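PDB 3SIG: poly(ADP-ribose) glycohydrolase from Thermomonospora curvata, which hydrolyses the ribose-ribose glycosidic bonds of poly(ADP-ribose) to release ADP-ribose, which is bound here in a pocket of its macrodomain-like fold. Local coordinates for residues V69-T74 and P262-H267; A9-I14 and P154-D159; G83-Q88 and H212-L217. All coordinates share one frame; numbering follows the deposited sequence. Where two conformers were deposited one is given.

Contact 1: residues V69-T74 and P262-H267. With AR6 ([(2R,3S,4R,5R)-5-(6-aminopurin-9-yl)-3,4-dihydroxy-oxolan-2-yl]methyl [hydroxy-[[(2R,3S,4R,5S)-3,4,5-trihydroxyoxolan-2-yl]methoxy]phosphoryl] hydrogen phosphate), chain B.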
loop_
_atom_site.group_PDB
_atom_site.type_symbol
_atom_site.label_atom_id
_atom_site.label_comp_id
_atom_site.label_asym_id
_atom_site.label_seq_id
_atom_site.Cartn_x
_atom_site.Cartn_y
_atom_site.Cartn_z
ATOM N N VAL A 69 0.448 -8.844 -14.217
ATOM C CA VAL A 69 1.635 -8.822 -13.377
ATOM C C VAL A 69 2.645 -7.996 -14.131
ATOM O O VAL A 69 2.927 -8.288 -15.303
ATOM C CB VAL A 69 2.200 -10.221 -13.109
ATOM C CG1 VAL A 69 3.452 -10.118 -12.252
ATOM C CG2 VAL A 69 1.157 -11.070 -12.415
ATOM N N THR A 70 3.205 -6.973 -13.487
ATOM C CA THR A 70 4.180 -6.103 -14.134
ATOM C C THR A 70 5.358 -5.895 -13.212
ATOM O O THR A 70 5.279 -6.239 -12.018
ATOM C CB THR A 70 3.601 -4.736 -14.515
ATOM O OG1 THR A 70 3.407 -3.971 -13.314
ATOM C CG2 THR A 70 2.298 -4.878 -15.249
ATOM N N GLU A 71 6.430 -5.337 -13.768
ATOM C CA GLU A 71 7.598 -4.956 -12.959
ATOM C C GLU A 71 7.561 -3.492 -12.521
ATOM O O GLU A 71 8.583 -2.942 -12.076
ATOM C CB GLU A 71 8.914 -5.261 -13.685
ATOM C CG GLU A 71 9.198 -6.785 -13.767
ATOM C CD GLU A 71 10.642 -7.139 -14.127
ATOM O OE1 GLU A 71 11.475 -7.447 -13.221
ATOM O OE2 GLU A 71 10.916 -7.135 -15.343
ATOM N N GLU A 72 6.390 -2.882 -12.632
ATOM C CA GLU A 72 6.191 -1.523 -12.190
ATOM C C GLU A 72 6.310 -1.408 -10.701
ATOM O O GLU A 72 5.978 -2.313 -9.948
ATOM C CB GLU A 72 4.791 -1.040 -12.576
ATOM C CG GLU A 72 4.582 -0.876 -14.065
ATOM C CD GLU A 72 3.137 -0.710 -14.433
ATOM O OE1 GLU A 72 2.341 -1.608 -14.118
ATOM O OE2 GLU A 72 2.801 0.325 -15.037
ATOM N N THR A 73 6.718 -0.235 -10.252
ATOM C CA THR A 73 6.503 0.144 -8.873
ATOM C C THR A 73 4.999 0.321 -8.638
ATOM O O THR A 73 4.203 0.521 -9.568
ATOM C CB THR A 73 7.168 1.479 -8.526
ATOM O OG1 THR A 73 6.577 2.488 -9.351
ATOM C CG2 THR A 73 8.660 1.440 -8.773
ATOM N N THR A 74 4.608 0.283 -7.373
ATOM C CA THR A 74 3.227 0.575 -6.984
ATOM C C THR A 74 2.762 1.879 -7.611
ATOM O O THR A 74 1.679 1.961 -8.209
ATOM C CB THR A 74 3.093 0.655 -5.466
ATOM O OG1 THR A 74 3.701 -0.514 -4.881
ATOM C CG2 THR A 74 1.637 0.780 -5.027
ATOM N N PRO A 262 18.665 -9.868 -7.471
ATOM C CA PRO A 262 18.986 -10.708 -8.621
ATOM C C PRO A 262 17.919 -11.757 -8.839
ATOM O O PRO A 262 17.473 -12.398 -7.902
ATOM C CB PRO A 262 20.295 -11.374 -8.209
ATOM C CG PRO A 262 20.922 -10.360 -7.308
ATOM C CD PRO A 262 19.780 -9.792 -6.519
ATOM N N GLY A 263 17.489 -11.909 -10.083
ATOM C CA GLY A 263 16.439 -12.854 -10.395
ATOM C C GLY A 263 15.016 -12.356 -10.138
ATOM O O GLY A 263 14.049 -13.039 -10.503
ATOM N N ALA A 264 14.869 -11.192 -9.516
ATOM C CA ALA A 264 13.554 -10.630 -9.180
ATOM C C ALA A 264 12.571 -11.693 -8.689
ATOM O O ALA A 264 11.472 -11.846 -9.241
ATOM C CB ALA A 264 12.971 -9.861 -10.380
ATOM N N PRO A 265 12.922 -12.445 -7.634
ATOM C CA PRO A 265 12.155 -13.630 -7.239
ATOM C C PRO A 265 10.707 -13.323 -6.829
ATOM O O PRO A 265 9.794 -14.133 -7.011
ATOM C CB PRO A 265 12.955 -14.186 -6.047
ATOM C CG PRO A 265 13.783 -13.056 -5.605
ATOM C CD PRO A 265 14.128 -12.277 -6.808
ATOM N N ARG A 266 10.455 -12.148 -6.264
ATOM C CA ARG A 266 9.091 -11.805 -5.892
ATOM C C ARG A 266 8.253 -11.658 -7.152
ATOM O O ARG A 266 7.076 -12.084 -7.182
ATOM C CB ARG A 266 9.035 -10.511 -5.052
ATOM C CG ARG A 266 9.170 -10.723 -3.538
ATOM C CD ARG A 266 10.478 -11.251 -3.041
ATOM N NE ARG A 266 11.652 -10.447 -3.383
ATOM C CZ ARG A 266 12.600 -10.067 -2.532
ATOM N NH1 ARG A 266 12.485 -10.298 -1.237
ATOM N NH2 ARG A 266 13.668 -9.414 -2.978
ATOM N N HIS A 267 8.816 -11.026 -8.171
ATOM C CA HIS A 267 8.114 -10.834 -9.412
ATOM C C HIS A 267 7.895 -12.172 -10.074
ATOM O O HIS A 267 6.801 -12.447 -10.572
ATOM C CB HIS A 267 8.861 -9.873 -10.340
ATOM C CG HIS A 267 8.257 -9.797 -11.705
ATOM N ND1 HIS A 267 8.624 -10.658 -12.718
ATOM C CD2 HIS A 267 7.274 -9.014 -12.214
ATOM C CE1 HIS A 267 7.897 -10.404 -13.792
ATOM N NE2 HIS A 267 7.076 -9.409 -13.515
HETATM N N1 AR6 B . 6.702 -1.128 -5.829
HETATM C C2 AR6 B . 6.368 -2.400 -6.027
HETATM N N3 AR6 B . 6.974 -3.483 -5.461
HETATM C C4 AR6 B . 7.982 -3.158 -4.620
HETATM C C5 AR6 B . 8.379 -1.797 -4.365
HETATM C C6 AR6 B . 7.671 -0.819 -5.013
HETATM N N6 AR6 B . 8.021 0.520 -4.828
HETATM N N7 AR6 B . 9.455 -1.871 -3.411
HETATM C C8 AR6 B . 9.668 -3.124 -3.189
HETATM N N9 AR6 B . 8.839 -3.966 -3.869
HETATM P PA AR6 B . 8.559 -4.392 1.159
HETATM P PB AR6 B . 7.098 -5.791 3.345
HETATM C "C1'" AR6 B . 8.713 -5.421 -3.888
HETATM O O1A AR6 B . 9.805 -5.078 1.591
HETATM O O1B AR6 B . 5.593 -5.846 3.523
HETATM C C1D AR6 B . 8.864 -1.100 5.247
HETATM O O1D AR6 B . 9.951 -0.590 5.966
HETATM C "C2'" AR6 B . 9.991 -6.155 -3.540
HETATM O "O2'" AR6 B . 10.074 -7.343 -4.276
HETATM O O2A AR6 B . 8.568 -2.886 1.087
HETATM O O2B AR6 B . 7.838 -7.075 3.176
HETATM C C2D AR6 B . 7.648 -0.876 6.057
HETATM O O2D AR6 B . 7.471 0.388 6.598
HETATM C "C3'" AR6 B . 9.792 -6.460 -2.100
HETATM O "O3'" AR6 B . 10.456 -7.615 -1.702
HETATM O O3A AR6 B . 7.341 -4.894 2.050
HETATM C C3D AR6 B . 7.490 -2.101 6.852
HETATM O O3D AR6 B . 8.224 -1.848 8.021
HETATM C "C4'" AR6 B . 8.307 -6.611 -1.942
HETATM O "O4'" AR6 B . 7.726 -5.888 -3.005
HETATM C C4D AR6 B . 8.108 -3.136 5.980
HETATM O O4D AR6 B . 9.021 -2.497 5.102
HETATM C "C5'" AR6 B . 7.732 -6.160 -0.606
HETATM O "O5'" AR6 B . 8.109 -4.821 -0.328
HETATM C C5D AR6 B . 7.092 -3.954 5.183
HETATM O O5D AR6 B . 7.787 -4.995 4.522
HETATM O O HOH W 1 5.584 -8.852 -15.833
#
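Beside the adenosine end of the ADP-ribose pocket in this macrodomain-type fold, Glu-71 and His-267 join the loop after the edge strand 66-70 to the first turn of the C-terminal helix 265-273. Their meeting is a CH-pi contact. Glu-71 CG sits over one face of the imidazole, offset toward the rim near CD2 and NE2, 3.5 Å from the centroid of the His-267 ring and 21° off its normal. His-267 CG stands anti to the backbone N (chi1 172°), which carries the base of the ring toward 69-71. The two side chains cross at about a right angle, and the carboxylate of Glu-71 continues toward the start of the helix, where OE1 comes within 4.0 Å of CB of Ala-264, the N-cap residue. The ring edge is used as well: Thr-70 O lies in its plane, 3.4 Å from His-267 CD2. In the same plane a water stands 2.8 Å from His-267 NE2 and donates to Val-69 O, so that the polar link between ring and strand is relayed by solvent. Val-69 CG1 approaches the His-267 ring obliquely, nearest NE2.

The chain then folds into an ST turn, Thr-70 OG1 accepting from Glu-72 N while donating to the anti lone pair of Glu-72 OE1; the other carboxylate oxygen, OE2, forms a salt bridge with Arg-80. Next, Thr-73 caps helix 74-84 through a bond from Ala-76 N to its OG1. At this helix start Thr-74 N reaches adenine N1 of the ligand at 3.0 Å with an N-H...N angle of 153°. From 262-267 Arg-266, held by a salt bridge to Asp-259, lays its guanidinium against the adenosine ribose, with ligand O3' 3.2 Å above the guanidinium plane of Arg-266 and over its centre.

Contact 2: residues A9-I14 and P154-D159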
loop_
_atom_site.group_PDB
_atom_site.type_symbol
_atom_site.label_atom_id
_atom_site.label_comp_id
_atom_site.label_asym_id
_atom_site.label_seq_id
_atom_site.Cartn_x
_atom_site.Cartn_y
_atom_site.Cartn_z
ATOM N N ALA A 9 12.441 14.809 3.931
ATOM C CA ALA A 9 12.284 16.064 4.629
ATOM C C ALA A 9 11.602 17.100 3.741
ATOM O O ALA A 9 10.811 17.914 4.220
ATOM C CB ALA A 9 13.663 16.563 5.115
ATOM N N GLU A 10 11.961 17.116 2.465
ATOM C CA GLU A 10 11.333 18.057 1.535
ATOM C C GLU A 10 9.821 17.776 1.434
ATOM O O GLU A 10 9.007 18.694 1.422
ATOM C CB GLU A 10 11.954 17.961 0.159
ATOM C CG GLU A 10 11.408 19.013 -0.812
ATOM C CD GLU A 10 12.001 18.907 -2.197
ATOM O OE1 GLU A 10 11.756 17.914 -2.894
ATOM O OE2 GLU A 10 12.709 19.846 -2.600
ATOM N N THR A 11 9.464 16.499 1.399
ATOM C CA THR A 11 8.050 16.140 1.334
ATOM C C THR A 11 7.321 16.607 2.593
ATOM O O THR A 11 6.231 17.179 2.504
ATOM C CB THR A 11 7.904 14.657 1.118
ATOM O OG1 THR A 11 8.355 14.368 -0.199
ATOM C CG2 THR A 11 6.430 14.196 1.264
ATOM N N VAL A 12 7.902 16.405 3.767
ATOM C CA VAL A 12 7.279 16.942 4.961
ATOM C C VAL A 12 7.112 18.463 4.905
ATOM O O VAL A 12 6.073 18.956 5.319
ATOM C CB VAL A 12 8.068 16.525 6.194
ATOM C CG1 VAL A 12 7.636 17.367 7.424
ATOM C CG2 VAL A 12 7.870 15.041 6.435
ATOM N N GLU A 13 8.101 19.193 4.384
ATOM C CA GLU A 13 7.992 20.650 4.201
ATOM C C GLU A 13 6.826 20.991 3.261
ATOM O O GLU A 13 6.036 21.896 3.521
ATOM C CB GLU A 13 9.294 21.263 3.639
ATOM C CG GLU A 13 9.166 22.768 3.325
ATOM C CD GLU A 13 10.445 23.430 2.776
ATOM O OE1 GLU A 13 11.514 22.788 2.780
ATOM O OE2 GLU A 13 10.372 24.600 2.339
ATOM N N ILE A 14 6.739 20.244 2.174
ATOM C CA ILE A 14 5.687 20.440 1.174
ATOM C C ILE A 14 4.322 20.244 1.809
ATOM O O ILE A 14 3.388 21.029 1.579
ATOM C CB ILE A 14 5.898 19.506 -0.039
ATOM C CG1 ILE A 14 7.042 20.037 -0.889
ATOM C CG2 ILE A 14 4.625 19.380 -0.864
ATOM C CD1 ILE A 14 7.539 19.039 -1.875
ATOM N N PRO A 154 -2.980 12.756 -2.644
ATOM C CA PRO A 154 -2.251 13.248 -3.803
ATOM C C PRO A 154 -0.860 12.602 -3.880
ATOM O O PRO A 154 -0.159 12.494 -2.864
ATOM C CB PRO A 154 -2.181 14.763 -3.558
ATOM C CG PRO A 154 -2.346 14.921 -2.113
ATOM C CD PRO A 154 -3.191 13.791 -1.632
ATOM N N VAL A 155 -0.480 12.205 -5.081
ATOM C CA VAL A 155 0.833 11.658 -5.406
ATOM C C VAL A 155 1.500 12.668 -6.309
ATOM O O VAL A 155 0.918 13.099 -7.315
ATOM C CB VAL A 155 0.707 10.306 -6.126
ATOM C CG1 VAL A 155 2.072 9.735 -6.461
ATOM C CG2 VAL A 155 -0.054 9.331 -5.275
ATOM N N PHE A 156 2.714 13.056 -5.954
ATOM C CA PHE A 156 3.382 14.182 -6.608
ATOM C C PHE A 156 4.871 13.956 -6.864
ATOM O O PHE A 156 5.573 14.938 -7.177
ATOM C CB PHE A 156 3.130 15.504 -5.832
ATOM C CG PHE A 156 3.387 15.413 -4.341
ATOM C CD1 PHE A 156 2.330 15.283 -3.456
ATOM C CD2 PHE A 156 4.674 15.475 -3.826
ATOM C CE1 PHE A 156 2.559 15.199 -2.096
ATOM C CE2 PHE A 156 4.904 15.375 -2.464
ATOM C CZ PHE A 156 3.846 15.225 -1.605
ATOM N N ARG A 157 5.363 12.709 -6.825
ATOM C CA ARG A 157 6.705 12.394 -7.312
ATOM C C ARG A 157 6.670 11.175 -8.206
ATOM O O ARG A 157 5.797 10.292 -8.022
ATOM C CB ARG A 157 7.724 12.134 -6.196
ATOM C CG ARG A 157 7.948 13.259 -5.239
ATOM C CD ARG A 157 9.143 12.976 -4.335
ATOM N NE ARG A 157 9.187 13.932 -3.256
ATOM C CZ ARG A 157 9.904 15.036 -3.295
ATOM N NH1 ARG A 157 10.650 15.307 -4.342
ATOM N NH2 ARG A 157 9.871 15.874 -2.272
ATOM N N ASP A 158 7.617 11.077 -9.134
ATOM C CA ASP A 158 7.833 9.863 -9.914
ATOM C C ASP A 158 8.807 8.919 -9.201
ATOM O O ASP A 158 9.217 9.193 -8.093
ATOM C CB ASP A 158 8.299 10.200 -11.323
ATOM C CG ASP A 158 9.699 10.798 -11.371
ATOM O OD1 ASP A 158 10.485 10.789 -10.401
ATOM O OD2 ASP A 158 10.066 11.285 -12.475
ATOM N N ASP A 159 9.200 7.837 -9.883
ATOM C CA ASP A 159 10.017 6.785 -9.261
ATOM C C ASP A 159 11.401 7.325 -8.861
ATOM O O ASP A 159 12.022 6.856 -7.896
ATOM C CB ASP A 159 10.184 5.589 -10.214
ATOM C CG ASP A 159 8.908 4.772 -10.401
ATOM O OD1 ASP A 159 8.011 4.800 -9.513
ATOM O OD2 ASP A 159 8.830 4.088 -11.458
HETATM O O HOH W 2 12.596 17.375 -5.443
#
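Arg-157 takes hold of Glu-10 end-on, its two terminal nitrogens converging on a single carboxylate oxygen. NH2 of Arg-157 donates to the anti lone pair of Glu-10 OE1 at 2.8 Å, and Arg-157 NH1 gives a longer bond of 3.2 Å to the same Glu-10 OE1. Carboxylate and guanidinium are nearly coplanar (4°), and a water bridges the pair, donating to Glu-10 OE1 and accepting from Arg-157 NH1. NH2 also donates, in the guanidinium plane, to Thr-11 OG1 at 3.0 Å from Arg-157 NH2. On its apolar side Thr-11 CG2 meets the edge of the Phe-156 ring, 4.0 Å from Phe-156 CZ, with Ile-14 packing obliquely on both Phe-156 and Arg-157. Further out, Arg-117 O accepts from Thr-11 OG1 and Arg-157 NE, and Gly-161 O from NH1, which fixes the rotation of the guanidinium. An alanine in place of Arg-157 would probably leave the Glu-10 carboxylate without its countercharge and open a gap beside Ile-14. Phe-156 in turn meets the Tyr-20 ring and packs on Leu-163. The arrangement fastens the N-terminal helix 2-17 to the end of strand 147-157, in the mixed central sheet of a macrodomain-like alpha/beta fold.

Contact 3: residues G83-Q88 and H212-L217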
loop_
_atom_site.group_PDB
_atom_site.type_symbol
_atom_site.label_atom_id
_atom_site.label_comp_id
_atom_site.label_asym_id
_atom_site.label_seq_id
_atom_site.Cartn_x
_atom_site.Cartn_y
_atom_site.Cartn_z
ATOM N N GLY A 83 -4.308 7.479 -15.490
ATOM C CA GLY A 83 -4.349 8.216 -16.751
ATOM C C GLY A 83 -5.402 7.659 -17.705
ATOM O O GLY A 83 -5.834 8.359 -18.650
ATOM N N ALA A 84 -5.826 6.410 -17.495
ATOM C CA ALA A 84 -6.631 5.683 -18.490
ATOM C C ALA A 84 -8.125 5.722 -18.223
ATOM O O ALA A 84 -8.892 5.423 -19.129
ATOM C CB ALA A 84 -6.164 4.208 -18.557
ATOM N N ALA A 85 -8.552 6.119 -17.031
ATOM C CA ALA A 85 -9.971 6.175 -16.688
ATOM C C ALA A 85 -10.162 7.010 -15.437
ATOM O O ALA A 85 -9.232 7.143 -14.659
ATOM C CB ALA A 85 -10.515 4.773 -16.463
ATOM N N GLY A 86 -11.361 7.510 -15.199
ATOM C CA GLY A 86 -11.588 8.480 -14.151
ATOM C C GLY A 86 -11.887 7.934 -12.759
ATOM O O GLY A 86 -11.975 8.711 -11.805
ATOM N N ASP A 87 -12.064 6.622 -12.603
ATOM C CA ASP A 87 -12.383 6.080 -11.285
ATOM C C ASP A 87 -11.079 5.972 -10.483
ATOM O O ASP A 87 -10.043 5.509 -10.968
ATOM C CB ASP A 87 -13.118 4.725 -11.382
ATOM C CG ASP A 87 -12.358 3.722 -12.196
ATOM O OD1 ASP A 87 -12.239 3.921 -13.422
ATOM O OD2 ASP A 87 -11.834 2.735 -11.652
ATOM N N GLN A 88 -11.129 6.431 -9.240
ATOM C CA GLN A 88 -9.946 6.435 -8.379
ATOM C C GLN A 88 -9.419 5.023 -8.070
ATOM O O GLN A 88 -10.188 4.144 -7.647
ATOM C CB GLN A 88 -10.281 7.161 -7.107
ATOM C CG GLN A 88 -9.087 7.476 -6.248
ATOM C CD GLN A 88 -9.476 8.293 -5.027
ATOM O OE1 GLN A 88 -9.578 7.761 -3.926
ATOM N NE2 GLN A 88 -9.726 9.570 -5.218
ATOM N N HIS A 212 -13.834 1.061 -5.084
ATOM C CA HIS A 212 -12.684 0.915 -5.978
ATOM C C HIS A 212 -12.756 -0.351 -6.797
ATOM O O HIS A 212 -12.761 -1.460 -6.261
ATOM C CB HIS A 212 -11.403 0.961 -5.143
ATOM C CG HIS A 212 -11.216 2.263 -4.453
ATOM N ND1 HIS A 212 -11.424 2.504 -3.109
ATOM C CD2 HIS A 212 -10.843 3.450 -4.977
ATOM C CE1 HIS A 212 -11.222 3.788 -2.856
ATOM N NE2 HIS A 212 -10.866 4.381 -3.977
ATOM N N ARG A 213 -12.840 -0.180 -8.096
ATOM C CA ARG A 213 -12.893 -1.286 -9.013
ATOM C C ARG A 213 -11.543 -1.636 -9.614
ATOM O O ARG A 213 -11.408 -2.685 -10.235
ATOM C CB ARG A 213 -13.862 -0.984 -10.141
ATOM C CG ARG A 213 -15.271 -0.601 -9.689
ATOM C CD ARG A 213 -16.200 -1.793 -9.713
ATOM N NE ARG A 213 -16.408 -2.292 -11.070
ATOM C CZ ARG A 213 -16.284 -3.567 -11.436
ATOM N NH1 ARG A 213 -15.952 -4.493 -10.546
ATOM N NH2 ARG A 213 -16.496 -3.922 -12.698
ATOM N N ARG A 214 -10.538 -0.794 -9.411
ATOM C CA ARG A 214 -9.190 -1.057 -9.921
ATOM C C ARG A 214 -8.179 -0.959 -8.765
ATOM O O ARG A 214 -8.209 -0.001 -7.981
ATOM C CB ARG A 214 -8.854 -0.071 -11.053
ATOM C CG ARG A 214 -9.850 -0.192 -12.185
ATOM C CD ARG A 214 -9.472 0.612 -13.424
ATOM N NE ARG A 214 -9.425 2.042 -13.117
ATOM C CZ ARG A 214 -8.631 2.922 -13.714
ATOM N NH1 ARG A 214 -7.850 2.562 -14.710
ATOM N NH2 ARG A 214 -8.649 4.179 -13.301
ATOM N N LEU A 215 -7.349 -2.004 -8.658
ATOM C CA LEU A 215 -6.405 -2.163 -7.568
ATOM C C LEU A 215 -4.995 -2.307 -8.043
ATOM O O LEU A 215 -4.704 -2.909 -9.096
ATOM C CB LEU A 215 -6.691 -3.412 -6.773
ATOM C CG LEU A 215 -8.136 -3.629 -6.333
ATOM C CD1 LEU A 215 -8.249 -4.941 -5.542
ATOM C CD2 LEU A 215 -8.724 -2.476 -5.541
ATOM N N VAL A 216 -4.106 -1.833 -7.205
ATOM C CA VAL A 216 -2.684 -2.123 -7.371
ATOM C C VAL A 216 -2.229 -2.876 -6.120
ATOM O O VAL A 216 -2.191 -2.299 -5.023
ATOM C CB VAL A 216 -1.816 -0.870 -7.605
ATOM C CG1 VAL A 216 -0.369 -1.282 -7.769
ATOM C CG2 VAL A 216 -2.287 -0.082 -8.853
ATOM N N LEU A 217 -1.925 -4.149 -6.315
ATOM C CA LEU A 217 -1.448 -5.065 -5.276
ATOM C C LEU A 217 -0.018 -5.461 -5.637
ATOM O O LEU A 217 0.598 -4.878 -6.539
ATOM C CB LEU A 217 -2.351 -6.312 -5.203
ATOM C CG LEU A 217 -3.835 -6.018 -4.971
ATOM C CD1 LEU A 217 -4.638 -7.313 -4.977
ATOM C CD2 LEU A 217 -4.064 -5.262 -3.698
HETATM O O HOH W 3 -11.230 2.090 -9.176
HETATM O O HOH W 4 -13.879 2.195 -9.382
#
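The two backbones come nearest where the CA atoms of Gln-88 and His-212 lie 6.6 Å apart, just ahead of strands 90-94 and 214-217. Arg-214 bridges from 212-217 to Asp-87 side-on, using two nitrogens for two different acceptors. Arg-214 NE forms a salt bridge with Asp-87 OD2 at 2.9 Å, met on the syn side but 28° out of the carboxylate plane. The second bond is flatter, in the planes of both guanidinium and carbonyl, 3.0 Å from Arg-214 NH2 to Asp-87 O. Over one guanidinium face sits Ala-85 CB, offset toward the rim, 3.7 Å from Arg-214 NH2. The remaining nitrogen, NH1, donates to Leu-81 O in helix 74-84, so each of the three guanidinium nitrogens has a partner, which probably restrains its rotation. Two waters also join the segments, each meeting Asp-87 OD2; one accepts from Arg-214 N, the other from Arg-213 N. Gln-88 OE1 is held by Gly-152 N. The contact thus ties the loop that follows helix 74-84, and through Leu-81 O the helix itself, to the start of strand 214-217, which runs between the parallel strands 90-94 and 252-256 and is backed by helix 189-209.

How the contacts relate
All three contacts reach the same seven-stranded mixed sheet. The centres of contacts 1 and 2 lie about 24 Å apart. Contacts 1 and 3 are about 20 Å apart between centres. Contacts 2 and 3 are about 21 Å apart between centres. Their segments come in the order 9-14, 69-74, 83-88, 154-159, 212-217, 262-267: contact 2 interlaces with the other two, while both segments of contact 3 fall between those of contact 1. Helix 74-84 runs from the ligand-side loop of contact 1 to the turn of contact 3. Contacts 1 and 2 touch through a probable hydrogen bond between Thr-73 OG1 and Asp-159 OD1 (2.7 Å). Distant parts of the chain are thereby gathered round one sheet, with contact 1 beside the bound ADP-ribose.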